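Local coordinates for manganese-dependent inorganic pyrophosphatase (Methanocaldococcus jannaschii, PDB 2EB0), which catalyses the hydrolysis of diphosphate to two phosphates with the help of manganese ions, at residues Ala143-Thr148 with Glu177-Glu182; Leu43-Val48 with Ala171-Ile176; Leu150-Thr155 with Asp255-Gly260. All coordinates share one frame; numbering follows the deposited sequence.

Contact 1 of 3, residues Ala143-Thr148 with Glu177-Glu182; sequences AIISDT and EEFGME. With MN (manganese (II) ion), chain E.
Ile-145 of helix 134-148 touches Phe-179 and Gly-180 of helix 176-188 with both of its branches. The longer branch ends at CD1; Ile-145 CD1 lies 3.8 Å from CD2 of Phe-179. It approaches the ring obliquely. The shorter branch puts Ile-145 CG2 3.9 Å from CA of Gly-180, so it rests on bare backbone. Glycine has no side chain to hold the helices apart, and Ile-145 CA and Gly-180 CA are only 6.3 Å from each other. Torsions divide the work of the isoleucine: CG2 is anti to the backbone N and meets the glycine, while CG1 lies beside that N (chi1 -72°) and carries CD1 out to the ring. All three residues are buried, and the contact is purely apolar.

Polar bonds flank this apolar patch. Ser-146 O accepts from NZ of Lys-187, farther along the partner helix, and Ser-146 OG bonds Glu-38 OE2. Near the end of helix 134-148, Thr-148 OG1 bonds Ile-144 O at 2.8 Å and Thr-148 N bonds it at 3.0 Å, from opposite faces of the carbonyl plane. Thr-148 OG1 also bonds Phe-151 N.

Asp-147 lies on another side of its helix, away from helix 176-188. Asp-147 OD2 binds a manganese ion at 2.4 Å, while Asp-147 OD1 stays 3.2 Å from that ion. Asp-13, Asp-66 and His-88 complete the protein ligands. One helix thus has a packed side and a metal-binding side, and the latter belongs to the two-manganese site of a family II, DHH-type pyrophosphatase.

Contact 2 of 3, residues Leu43-Val48 with Ala171-Ile176; sequences LRKFGV and AGISNI
Leu-43 O is gripped by two backbone donors, Val-48 N at 3.1 Å and, weakly, the N of Phe-46, the residue whose ring meets Ile-173 and Ala-171. Gly-47 N bonds Arg-44 O as well. This is a Schellman motif ending helix 37-45, with Gly-47 as the C-prime residue at positive phi. The partner, 171-176, links helix 158-171 to helix 176-188. Gly-172 leaves the first helix with positive phi, and Asn-175 is the N-cap of the second, its OD1 bonding Glu-178 N.

Ile-173 is the central apolar group. Ile-173 CD1 lies at the edge of the Phe-46 ring, near the ring plane and 4.0 Å from Phe-46 CE2. The two side chains cross at about a right angle. Lys-45 comes to the same methyl tip to tip. Lys-45 NZ is modelled 3.0 Å from Ile-173 CD1, shorter than normal packing, so the exact place of the lysine end is doubtful. Its chain runs extended from CG, which is anti to the backbone N (chi1 -176°), and bends only at the last torsion (-76°). Lys-45 also makes a cation-pi contact with Phe-179 of helix 176-188.

Lys-45 touches one face of the Phe-46 ring too: Lys-45 CG lies 4.0 Å above the plane, toward the rim. The ring reaches the end of helix 158-171 as well, where Phe-46 CE2 lies 4.2 Å from Ala-171 CB.

Contact 3 of 3, residues Leu150-Thr155 with Asp255-Gly260; sequences LFKSPT and DIMKEG
Lys-152 and Glu-259 bring the two backbones nearest, with 7.4 Å between their CA atoms. Segment 150-155 is in the loop that leads out of helix 134-148. Segment 255-260 is the turn between antiparallel strands 248-255 and 260-267. Glu-259 and Gly-260 both face Asp-255 there, which makes a G1 beta bulge. Inside the turn, Lys-258 N bonds Asp-255 OD2 at 2.6 Å, nearly straight at 175°, and meets the oxygen from above the carboxylate plane. This is an Asx motif.

Lys-152 carries the whole contact from its side. Its CG is anti to the carbonyl carbon (chi1 -62°), and the chain is fully extended beyond it, which lays it across the turn. It crosses Ile-256 at about a right angle, with Lys-152 CD 4.0 Å from Ile-256 CG2. Met-257 doubles back through two bent torsions, and Met-257 SD comes 3.7 Å from Lys-152 NZ. Glu-259 OE2 lies beside the middle of the lysine chain, 4.1 Å from Lys-152 CD. Leu-184 of helix 176-188 touches both Lys-152 and Ile-256.

The charges do not meet directly: Lys-152 NZ and Glu-259 OE2 are 5.0 Å apart. A water lies between them. It accepts from Lys-152 NZ at 2.7 Å and is placed to donate to Glu-259 OE2 or to Ile-256 O. With an alanine in place of Lys-152, the water would probably lose the ammonium that donates to it, Glu-259 its nearby positive charge, and Ile-256 the methylene chain across it.

The contact therefore joins aliphatic packing on the turn of the DHHA2 part to a polar link through water. The opposite charges probably attract only weakly across that gap.

In the fold
Contact 1 is the buried one, contact 2 lies at the surface, and contact 3 is partly buried. Contact 2 holds the loop leading into helix 176-188, and contact 1 the start of that helix. They meet where Phe-179 packs on Phe-46 and where Ile-145 CD1 touches Ile-176 CG2. Segment 150-155 of contact 3 follows 143-148 of contact 1: Ile-145 O probably bonds Leu-150 N, and Thr-148 O probably bonds Ser-153 N. Contacts 2 and 3 are about 23 Å apart between centres, yet Ile-176 touches Phe-151. The chemistry shifts with place. Contact 1 is apolar beside a metal ligand, contact 2 mixes a lysine with apolar groups, and contact 3 combines aliphatic packing with a water on a DHHA2 turn.

Contact 1 of 3, residues Ala143-Thr148 with Glu177-Glu182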
loop_
_atom_site.group_PDB
_atom_site.type_symbol
_atom_site.label_atom_id
_atom_site.label_comp_id
_atom_site.label_asym_id
_atom_site.label_seq_id
_atom_site.Cartn_x
_atom_site.Cartn_y
_atom_site.Cartn_z
ATOM N N ALA B 143 -13.790 9.475 16.074
ATOM C CA ALA B 143 -12.534 8.915 15.595
ATOM C C ALA B 143 -11.640 10.009 15.034
ATOM O O ALA B 143 -10.447 10.051 15.326
ATOM C CB ALA B 143 -12.801 7.849 14.525
ATOM N N ILE B 144 -12.215 10.897 14.229
ATOM C CA ILE B 144 -11.441 11.980 13.646
ATOM C C ILE B 144 -10.874 12.881 14.741
ATOM O O ILE B 144 -9.675 13.160 14.766
ATOM C CB ILE B 144 -12.295 12.812 12.656
ATOM C CG1 ILE B 144 -12.765 11.908 11.503
ATOM C CG2 ILE B 144 -11.476 13.964 12.101
ATOM C CD1 ILE B 144 -13.501 12.623 10.389
ATOM N N ILE B 145 -11.733 13.317 15.657
ATOM C CA ILE B 145 -11.304 14.172 16.747
ATOM C C ILE B 145 -10.233 13.485 17.589
ATOM O O ILE B 145 -9.244 14.104 17.984
ATOM C CB ILE B 145 -12.482 14.538 17.667
ATOM C CG1 ILE B 145 -13.406 15.525 16.948
ATOM C CG2 ILE B 145 -11.958 15.112 18.991
ATOM C CD1 ILE B 145 -14.753 15.720 17.620
ATOM N N SER B 146 -10.439 12.206 17.866
ATOM C CA SER B 146 -9.505 11.453 18.677
ATOM C C SER B 146 -8.146 11.335 18.022
ATOM O O SER B 146 -7.124 11.629 18.633
ATOM C CB SER B 146 -10.052 10.052 18.944
ATOM O OG SER B 146 -9.047 9.245 19.535
ATOM N N ASP B 147 -8.139 10.912 16.767
ATOM C CA ASP B 147 -6.890 10.725 16.046
ATOM C C ASP B 147 -6.090 12.001 15.789
ATOM O O ASP B 147 -4.859 11.982 15.801
ATOM C CB ASP B 147 -7.173 10.004 14.736
ATOM C CG ASP B 147 -6.546 8.634 14.692
ATOM O OD1 ASP B 147 -6.550 7.941 15.733
ATOM O OD2 ASP B 147 -6.054 8.244 13.619
ATOM N N THR B 148 -6.785 13.107 15.560
ATOM C CA THR B 148 -6.106 14.360 15.301
ATOM C C THR B 148 -5.876 15.141 16.587
ATOM O O THR B 148 -5.208 16.169 16.576
ATOM C CB THR B 148 -6.910 15.239 14.320
ATOM O OG1 THR B 148 -8.204 15.539 14.871
ATOM C CG2 THR B 148 -7.072 14.520 13.004
ATOM N N GLU B 177 -16.033 21.628 19.108
ATOM C CA GLU B 177 -15.013 22.036 20.067
ATOM C C GLU B 177 -15.303 21.568 21.484
ATOM O O GLU B 177 -14.397 21.138 22.194
ATOM C CB GLU B 177 -14.854 23.556 20.054
ATOM C CG GLU B 177 -14.250 24.086 18.771
ATOM C CD GLU B 177 -12.955 23.381 18.417
ATOM O OE1 GLU B 177 -12.035 23.363 19.266
ATOM O OE2 GLU B 177 -12.858 22.844 17.293
ATOM N N GLU B 178 -16.562 21.661 21.896
ATOM C CA GLU B 178 -16.956 21.237 23.239
ATOM C C GLU B 178 -16.879 19.720 23.364
ATOM O O GLU B 178 -16.384 19.205 24.362
ATOM C CB GLU B 178 -18.376 21.701 23.561
ATOM C CG GLU B 178 -18.499 23.186 23.785
ATOM C CD GLU B 178 -19.896 23.589 24.197
ATOM O OE1 GLU B 178 -20.101 24.782 24.505
ATOM O OE2 GLU B 178 -20.788 22.713 24.211
ATOM N N PHE B 179 -17.380 19.015 22.353
ATOM C CA PHE B 179 -17.334 17.559 22.359
ATOM C C PHE B 179 -15.871 17.121 22.382
ATOM O O PHE B 179 -15.502 16.201 23.109
ATOM C CB PHE B 179 -18.040 17.001 21.124
ATOM C CG PHE B 179 -17.925 15.510 20.983
ATOM C CD1 PHE B 179 -17.957 14.684 22.104
ATOM C CD2 PHE B 179 -17.802 14.928 19.726
ATOM C CE1 PHE B 179 -17.866 13.289 21.974
ATOM C CE2 PHE B 179 -17.712 13.537 19.582
ATOM C CZ PHE B 179 -17.744 12.716 20.710
ATOM N N GLY B 180 -15.045 17.808 21.596
ATOM C CA GLY B 180 -13.627 17.503 21.533
ATOM C C GLY B 180 -12.931 17.681 22.872
ATOM O O GLY B 180 -12.047 16.897 23.227
ATOM N N MET B 181 -13.317 18.705 23.622
ATOM C CA MET B 181 -12.692 18.928 24.915
ATOM C C MET B 181 -12.915 17.691 25.785
ATOM O O MET B 181 -12.016 17.253 26.508
ATOM C CB MET B 181 -13.275 20.170 25.596
ATOM C CG MET B 181 -12.663 20.450 26.972
ATOM S SD MET B 181 -10.842 20.403 26.954
ATOM C CE MET B 181 -10.457 22.039 26.267
ATOM N N GLU B 182 -14.119 17.127 25.691
ATOM C CA GLU B 182 -14.482 15.930 26.442
ATOM C C GLU B 182 -13.556 14.779 26.053
ATOM O O GLU B 182 -13.003 14.083 26.907
ATOM C CB GLU B 182 -15.938 15.564 26.148
ATOM C CG GLU B 182 -16.781 15.451 27.392
ATOM C CD GLU B 182 -16.578 16.630 28.317
ATOM O OE1 GLU B 182 -17.041 17.738 27.978
ATOM O OE2 GLU B 182 -15.939 16.454 29.376
HETATM MN MN MN E . -5.955 5.881 13.291
#

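Contact 2 of 3, residues Leu43-Val48 with Ala171-Ile176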
loop_
_atom_site.group_PDB
_atom_site.type_symbol
_atom_site.label_atom_id
_atom_site.label_comp_id
_atom_site.label_asym_id
_atom_site.label_seq_id
_atom_site.Cartn_x
_atom_site.Cartn_y
_atom_site.Cartn_z
ATOM N N LEU B 43 -18.545 5.191 22.641
ATOM C CA LEU B 43 -19.527 4.151 22.333
ATOM C C LEU B 43 -20.813 4.385 23.116
ATOM O O LEU B 43 -21.911 4.395 22.550
ATOM C CB LEU B 43 -18.976 2.770 22.681
ATOM C CG LEU B 43 -17.741 2.307 21.913
ATOM C CD1 LEU B 43 -17.398 0.900 22.350
ATOM C CD2 LEU B 43 -18.008 2.364 20.417
ATOM N N ARG B 44 -20.675 4.562 24.424
ATOM C CA ARG B 44 -21.835 4.817 25.263
ATOM C C ARG B 44 -22.583 6.056 24.748
ATOM O O ARG B 44 -23.808 6.076 24.678
ATOM C CB ARG B 44 -21.400 5.048 26.713
ATOM C CG ARG B 44 -22.516 5.579 27.609
ATOM C CD ARG B 44 -22.079 5.746 29.056
ATOM N NE ARG B 44 -21.950 4.469 29.751
ATOM C CZ ARG B 44 -20.808 3.811 29.914
ATOM N NH1 ARG B 44 -19.673 4.307 29.431
ATOM N NH2 ARG B 44 -20.802 2.654 30.568
ATOM N N LYS B 45 -21.830 7.080 24.369
ATOM C CA LYS B 45 -22.434 8.314 23.893
ATOM C C LYS B 45 -23.386 8.122 22.723
ATOM O O LYS B 45 -24.481 8.673 22.723
ATOM C CB LYS B 45 -21.347 9.319 23.510
ATOM C CG LYS B 45 -21.878 10.674 23.082
ATOM C CD LYS B 45 -20.743 11.681 23.013
ATOM C CE LYS B 45 -21.251 13.094 22.784
ATOM N NZ LYS B 45 -21.662 13.324 21.383
ATOM N N PHE B 46 -22.985 7.334 21.731
ATOM C CA PHE B 46 -23.844 7.140 20.575
ATOM C C PHE B 46 -24.664 5.871 20.580
ATOM O O PHE B 46 -25.193 5.473 19.549
ATOM C CB PHE B 46 -23.022 7.248 19.290
ATOM C CG PHE B 46 -22.368 8.581 19.131
ATOM C CD1 PHE B 46 -21.044 8.767 19.500
ATOM C CD2 PHE B 46 -23.104 9.678 18.682
ATOM C CE1 PHE B 46 -20.454 10.034 19.427
ATOM C CE2 PHE B 46 -22.525 10.939 18.606
ATOM C CZ PHE B 46 -21.194 11.121 18.979
ATOM N N GLY B 47 -24.780 5.253 21.751
ATOM C CA GLY B 47 -25.559 4.034 21.882
ATOM C C GLY B 47 -25.140 2.934 20.933
ATOM O O GLY B 47 -25.980 2.267 20.344
ATOM N N VAL B 48 -23.836 2.744 20.793
ATOM C CA VAL B 48 -23.287 1.718 19.919
ATOM C C VAL B 48 -22.643 0.610 20.746
ATOM O O VAL B 48 -21.899 0.878 21.679
ATOM C CB VAL B 48 -22.232 2.327 18.952
ATOM C CG1 VAL B 48 -21.560 1.225 18.129
ATOM C CG2 VAL B 48 -22.914 3.343 18.020
ATOM N N ALA B 171 -24.665 13.552 13.001
ATOM C CA ALA B 171 -24.716 13.048 14.371
ATOM C C ALA B 171 -25.451 13.990 15.311
ATOM O O ALA B 171 -25.701 13.653 16.470
ATOM C CB ALA B 171 -23.297 12.803 14.890
ATOM N N GLY B 172 -25.798 15.172 14.818
ATOM C CA GLY B 172 -26.487 16.123 15.664
ATOM C C GLY B 172 -25.586 16.744 16.714
ATOM O O GLY B 172 -26.051 17.113 17.787
ATOM N N ILE B 173 -24.294 16.851 16.417
ATOM C CA ILE B 173 -23.341 17.461 17.341
ATOM C C ILE B 173 -23.150 18.913 16.900
ATOM O O ILE B 173 -22.440 19.191 15.928
ATOM C CB ILE B 173 -21.964 16.756 17.303
ATOM C CG1 ILE B 173 -22.119 15.264 17.590
ATOM C CG2 ILE B 173 -21.041 17.388 18.333
ATOM C CD1 ILE B 173 -22.535 14.956 19.002
ATOM N N SER B 174 -23.781 19.832 17.626
ATOM C CA SER B 174 -23.727 21.258 17.305
ATOM C C SER B 174 -22.401 21.968 17.570
ATOM O O SER B 174 -22.063 22.922 16.874
ATOM C CB SER B 174 -24.843 21.992 18.053
ATOM O OG SER B 174 -24.719 21.807 19.453
ATOM N N ASN B 175 -21.656 21.513 18.573
ATOM C CA ASN B 175 -20.380 22.137 18.916
ATOM C C ASN B 175 -19.249 21.111 18.980
ATOM O O ASN B 175 -19.071 20.447 19.999
ATOM C CB ASN B 175 -20.508 22.850 20.267
ATOM C CG ASN B 175 -19.320 23.743 20.573
ATOM O OD1 ASN B 175 -18.174 23.297 20.585
ATOM N ND2 ASN B 175 -19.594 25.015 20.830
ATOM N N ILE B 176 -18.477 21.003 17.902
ATOM C CA ILE B 176 -17.373 20.050 17.836
ATOM C C ILE B 176 -16.291 20.347 18.873
ATOM O O ILE B 176 -15.700 19.426 19.450
ATOM C CB ILE B 176 -16.718 20.048 16.432
ATOM C CG1 ILE B 176 -17.713 19.540 15.385
ATOM C CG2 ILE B 176 -15.465 19.188 16.438
ATOM C CD1 ILE B 176 -17.183 19.605 13.937
#

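Contact 3 of 3, residues Leu150-Thr155 with Asp255-Gly260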
loop_
_atom_site.group_PDB
_atom_site.type_symbol
_atom_site.label_atom_id
_atom_site.label_comp_id
_atom_site.label_asym_id
_atom_site.label_seq_id
_atom_site.Cartn_x
_atom_site.Cartn_y
_atom_site.Cartn_z
ATOM N N LEU B 150 -8.145 16.693 18.338
ATOM C CA LEU B 150 -8.906 17.906 18.085
ATOM C C LEU B 150 -8.191 18.810 17.085
ATOM O O LEU B 150 -8.016 20.007 17.317
ATOM C CB LEU B 150 -9.168 18.667 19.387
ATOM C CG LEU B 150 -10.595 19.198 19.584
ATOM C CD1 LEU B 150 -10.559 20.370 20.551
ATOM C CD2 LEU B 150 -11.196 19.648 18.271
ATOM N N PHE B 151 -7.761 18.217 15.978
ATOM C CA PHE B 151 -7.095 18.944 14.906
ATOM C C PHE B 151 -5.804 19.652 15.314
ATOM O O PHE B 151 -5.375 20.592 14.651
ATOM C CB PHE B 151 -8.071 19.955 14.306
ATOM C CG PHE B 151 -9.458 19.408 14.122
ATOM C CD1 PHE B 151 -10.523 19.920 14.854
ATOM C CD2 PHE B 151 -9.696 18.370 13.223
ATOM C CE1 PHE B 151 -11.811 19.404 14.693
ATOM C CE2 PHE B 151 -10.968 17.848 13.052
ATOM C CZ PHE B 151 -12.033 18.364 13.789
ATOM N N LYS B 152 -5.179 19.193 16.394
ATOM C CA LYS B 152 -3.938 19.800 16.850
ATOM C C LYS B 152 -2.739 19.086 16.241
ATOM O O LYS B 152 -1.707 19.697 15.972
ATOM C CB LYS B 152 -3.860 19.755 18.376
ATOM C CG LYS B 152 -4.972 20.536 19.048
ATOM C CD LYS B 152 -4.850 20.514 20.557
ATOM C CE LYS B 152 -5.879 21.446 21.171
ATOM N NZ LYS B 152 -5.699 21.612 22.639
ATOM N N SER B 153 -2.881 17.787 16.016
ATOM C CA SER B 153 -1.802 16.996 15.438
ATOM C C SER B 153 -1.486 17.403 14.001
ATOM O O SER B 153 -2.373 17.804 13.245
ATOM C CB SER B 153 -2.165 15.515 15.474
ATOM O OG SER B 153 -1.236 14.765 14.721
ATOM N N PRO B 154 -0.208 17.308 13.604
ATOM C CA PRO B 154 0.177 17.676 12.241
ATOM C C PRO B 154 -0.349 16.726 11.164
ATOM O O PRO B 154 -0.162 16.973 9.975
ATOM C CB PRO B 154 1.703 17.728 12.310
ATOM C CG PRO B 154 2.028 16.762 13.386
ATOM C CD PRO B 154 0.983 17.068 14.432
ATOM N N THR B 155 -0.997 15.637 11.572
ATOM C CA THR B 155 -1.575 14.712 10.601
ATOM C C THR B 155 -2.894 15.317 10.132
ATOM O O THR B 155 -3.443 14.933 9.094
ATOM C CB THR B 155 -1.905 13.348 11.215
ATOM O OG1 THR B 155 -2.698 13.540 12.396
ATOM C CG2 THR B 155 -0.632 12.587 11.540
ATOM N N ASP B 255 2.118 16.297 25.680
ATOM C CA ASP B 255 1.474 17.426 26.327
ATOM C C ASP B 255 0.535 18.054 25.302
ATOM O O ASP B 255 0.964 18.785 24.418
ATOM C CB ASP B 255 2.537 18.424 26.765
ATOM C CG ASP B 255 1.962 19.587 27.532
ATOM O OD1 ASP B 255 2.452 19.829 28.657
ATOM O OD2 ASP B 255 1.032 20.255 27.016
ATOM N N ILE B 256 -0.750 17.760 25.423
ATOM C CA ILE B 256 -1.725 18.275 24.476
ATOM C C ILE B 256 -1.710 19.793 24.328
ATOM O O ILE B 256 -1.818 20.295 23.221
ATOM C CB ILE B 256 -3.146 17.785 24.838
ATOM C CG1 ILE B 256 -3.219 16.265 24.646
ATOM C CG2 ILE B 256 -4.190 18.479 23.961
ATOM C CD1 ILE B 256 -4.467 15.629 25.205
ATOM N N MET B 257 -1.556 20.528 25.421
ATOM C CA MET B 257 -1.543 21.984 25.317
ATOM C C MET B 257 -0.248 22.540 24.715
ATOM O O MET B 257 -0.298 23.420 23.864
ATOM C CB MET B 257 -1.820 22.621 26.683
ATOM C CG MET B 257 -3.163 22.195 27.295
ATOM S SD MET B 257 -4.553 22.159 26.106
ATOM C CE MET B 257 -4.955 23.906 26.020
ATOM N N LYS B 258 0.909 22.033 25.138
ATOM C CA LYS B 258 2.168 22.510 24.575
ATOM C C LYS B 258 2.434 21.854 23.224
ATOM O O LYS B 258 3.406 22.175 22.546
ATOM C CB LYS B 258 3.337 22.219 25.518
ATOM C CG LYS B 258 3.608 23.326 26.523
ATOM C CD LYS B 258 4.778 22.992 27.435
ATOM C CE LYS B 258 4.430 21.857 28.392
ATOM N NZ LYS B 258 3.242 22.169 29.256
ATOM N N GLU B 259 1.572 20.922 22.839
ATOM C CA GLU B 259 1.729 20.236 21.565
ATOM C C GLU B 259 3.162 19.761 21.373
ATOM O O GLU B 259 3.817 20.068 20.377
ATOM C CB GLU B 259 1.290 21.166 20.428
ATOM C CG GLU B 259 -0.230 21.248 20.300
ATOM C CD GLU B 259 -0.716 22.445 19.501
ATOM O OE1 GLU B 259 -0.090 22.785 18.476
ATOM O OE2 GLU B 259 -1.742 23.038 19.897
ATOM N N GLY B 260 3.639 19.013 22.361
ATOM C CA GLY B 260 4.985 18.470 22.330
ATOM C C GLY B 260 5.022 17.166 23.104
ATOM O O GLY B 260 4.067 16.821 23.794
HETATM O O HOH W 1 -3.345 22.906 22.289
#